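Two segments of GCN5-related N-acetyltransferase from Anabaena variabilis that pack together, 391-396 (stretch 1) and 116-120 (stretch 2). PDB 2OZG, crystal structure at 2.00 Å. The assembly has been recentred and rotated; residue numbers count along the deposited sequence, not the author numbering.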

# COMPACT_ATOMS: atom_id res chain seq x y z
N TRP A 391 11.19 29.81 -11.07
CA TRP A 391 10.02 29.06 -10.67
C TRP A 391 8.82 29.97 -10.58
O TRP A 391 8.96 31.18 -10.70
CB TRP A 391 10.33 28.32 -9.36
CG TRP A 391 10.45 29.25 -8.12
CD1 TRP A 391 11.53 30.04 -7.77
CD2 TRP A 391 9.45 29.49 -7.10
NE1 TRP A 391 11.26 30.71 -6.61
CE2 TRP A 391 10.01 30.38 -6.17
CE3 TRP A 391 8.17 28.99 -6.85
CZ2 TRP A 391 9.31 30.81 -5.05
CZ3 TRP A 391 7.50 29.42 -5.74
CH2 TRP A 391 8.06 30.31 -4.86
N MSE A 392 7.64 29.38 -10.49
CA MSE A 392 6.44 30.12 -10.25
C MSE A 392 5.65 29.29 -9.26
O MSE A 392 5.79 28.05 -9.21
CB MSE A 392 5.58 30.36 -11.46
CG MSE A 392 4.83 29.14 -12.01
SE MSE A 392 3.81 29.71 -13.56
CE MSE A 392 5.13 30.55 -14.54
N ILE A 393 4.75 29.97 -8.56
CA ILE A 393 3.89 29.30 -7.56
C ILE A 393 2.58 28.83 -8.18
O ILE A 393 1.85 27.99 -7.64
CB ILE A 393 3.64 30.25 -6.38
CG1 ILE A 393 3.20 29.46 -5.12
CG2 ILE A 393 2.62 31.38 -6.76
CD1 ILE A 393 3.34 30.25 -3.86
N ASP A 394 2.34 29.30 -9.37
CA ASP A 394 1.07 29.11 -10.03
C ASP A 394 1.06 28.01 -11.10
O ASP A 394 2.02 27.70 -11.77
CB ASP A 394 0.66 30.43 -10.71
CG ASP A 394 0.37 31.52 -9.75
OD1 ASP A 394 -0.41 31.31 -8.81
OD2 ASP A 394 0.86 32.64 -9.98
N PHE A 395 -0.10 27.43 -11.25
CA PHE A 395 -0.30 26.47 -12.26
C PHE A 395 -1.43 27.04 -13.12
O PHE A 395 -2.29 27.75 -12.61
CB PHE A 395 -0.74 25.17 -11.66
CG PHE A 395 -1.19 24.22 -12.70
CD1 PHE A 395 -0.25 23.46 -13.40
CD2 PHE A 395 -2.53 24.15 -13.07
CE1 PHE A 395 -0.66 22.61 -14.43
CE2 PHE A 395 -2.93 23.32 -14.09
CZ PHE A 395 -1.98 22.55 -14.78
N PHE A 396 -1.43 26.76 -14.41
CA PHE A 396 -2.52 27.20 -15.29
C PHE A 396 -2.48 26.29 -16.53
O PHE A 396 -1.47 25.59 -16.74
CB PHE A 396 -2.43 28.71 -15.64
CG PHE A 396 -1.19 29.09 -16.39
CD1 PHE A 396 -1.10 28.85 -17.74
CD2 PHE A 396 -0.09 29.63 -15.74
CE1 PHE A 396 0.02 29.17 -18.42
CE2 PHE A 396 1.04 29.95 -16.40
CZ PHE A 396 1.13 29.73 -17.75
OXT PHE A 396 -3.46 26.21 -17.29
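Stretch 2 116-120: SVLYP

How does stretch 2 lie on stretch 1? The chain closes on itself here, its C-terminal residues meeting a segment more than 270 positions earlier in sequence. Stretch 1 forms no regular helix or strand, although most of its backbone is extended. Stretch 2 finishes a strand at Leu118 and continues as loop through Tyr119 and Pro120. The touching parts run at 73° to each other, so they cross steeply instead of pairing like neighbouring strands. The nearest CA atoms, those of Phe396 and Tyr119, are still 7.1 Å apart, and side chains fill much of the space between. Val117 and Tyr119 point their CA-to-CB bonds toward stretch 1, while Leu118 between them points away, the alternation expected of an extended backbone.

What does the beginning of stretch 1 contribute? Trp391 points away and makes no contact, but Met392, present as selenomethionine, turns toward stretch 2. Its CG lies 3.2 Å from Tyr119 OH, a close approach, and its SE is 4.0 Å from Tyr119 CE2. The selenium sits obliquely to the tyrosine ring, 5.1 Å from SE to the centroid of the ring atoms CG to CZ in Tyr119. At the tip of the side chain, Met392 CE reaches to 4.2 Å from Val117 CG1, so this one residue touches both of the inward-pointing side chains of stretch 2. Ile393 then points away and takes no part.

Where is the polar link between the two stretches? It lies at Asp394, and it uses the backbone: Tyr119 OH donates a hydrogen bond to Asp394 O at 2.6 Å. This short bond gives the buried tyrosine hydroxyl a partner at the far end of its ring. The Asp394 side chain leads away, and its carboxylate oxygens are hydrogen-bonded elsewhere in the structure.

How do the last two residues enclose the tyrosine? Phe395 sets out sideways, but in its t rotamer the ring comes nearer, with Phe395 CE1 3.7 Å from Tyr119 CG. The two rings meet obliquely, their planes at 43°, and Phe395 CD1 lies over one face of the tyrosine. The backbone is close as well, Phe395 CA being 3.6 Å from Tyr119 CE2. Phe396, in the p rotamer, meets the same side chain differently: the edge of Tyr119 is directed at the Phe396 face, with Phe396 CE2 4.3 Å from Tyr119 CE2 and the planes at 81°. The phenylalanine ring also reaches the strand, where Phe396 CZ packs 3.9 Å from Val117 CG1 and Phe396 CE1 comes within 3.5 Å of Val117 O, which lies at the ring edge. A water joins the backbones, accepting from Tyr119 N at 3.0 Å from its oxygen and lying 2.7 Å from Phe396 O, an oxygen of the C-terminal carboxylate. Tyr119 thus touches four residues of stretch 1 and has the largest covered area in the contact.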

# COMPACT_ATOMS: atom_id res chain seq x y z
N SER A 116 5.87 33.18 -24.26
CA SER A 116 4.66 32.41 -23.97
C SER A 116 5.11 31.24 -23.09
O SER A 116 6.18 30.70 -23.28
CB SER A 116 3.99 31.90 -25.23
OG SER A 116 2.83 31.07 -24.99
N VAL A 117 4.27 30.89 -22.13
CA VAL A 117 4.55 29.83 -21.17
C VAL A 117 3.30 28.90 -21.03
O VAL A 117 2.15 29.37 -21.18
CB VAL A 117 4.88 30.46 -19.79
CG1 VAL A 117 4.91 29.39 -18.61
CG2 VAL A 117 6.18 31.20 -19.88
N LEU A 118 3.57 27.63 -20.71
CA LEU A 118 2.56 26.60 -20.50
C LEU A 118 3.15 25.41 -19.76
O LEU A 118 4.37 25.20 -19.75
CB LEU A 118 1.95 26.12 -21.85
CG LEU A 118 2.87 25.60 -22.96
CD1 LEU A 118 3.32 24.18 -22.72
CD2 LEU A 118 2.13 25.65 -24.28
N TYR A 119 2.26 24.63 -19.16
CA TYR A 119 2.56 23.40 -18.44
C TYR A 119 2.16 22.29 -19.42
O TYR A 119 0.96 22.19 -19.83
CB TYR A 119 1.75 23.31 -17.15
CG TYR A 119 2.28 24.13 -16.01
CD1 TYR A 119 3.20 23.58 -15.14
CD2 TYR A 119 1.87 25.45 -15.78
CE1 TYR A 119 3.71 24.30 -14.09
CE2 TYR A 119 2.34 26.18 -14.69
CZ TYR A 119 3.28 25.60 -13.87
OH TYR A 119 3.83 26.22 -12.81
N PRO A 120 3.14 21.54 -19.94
CA PRO A 120 2.74 20.58 -21.00
C PRO A 120 2.14 19.22 -20.49
O PRO A 120 2.61 18.68 -19.53
CB PRO A 120 4.07 20.26 -21.70
CG PRO A 120 5.05 20.28 -20.52
CD PRO A 120 4.60 21.50 -19.71
O HOH W 1 -0.61 25.54 -19.33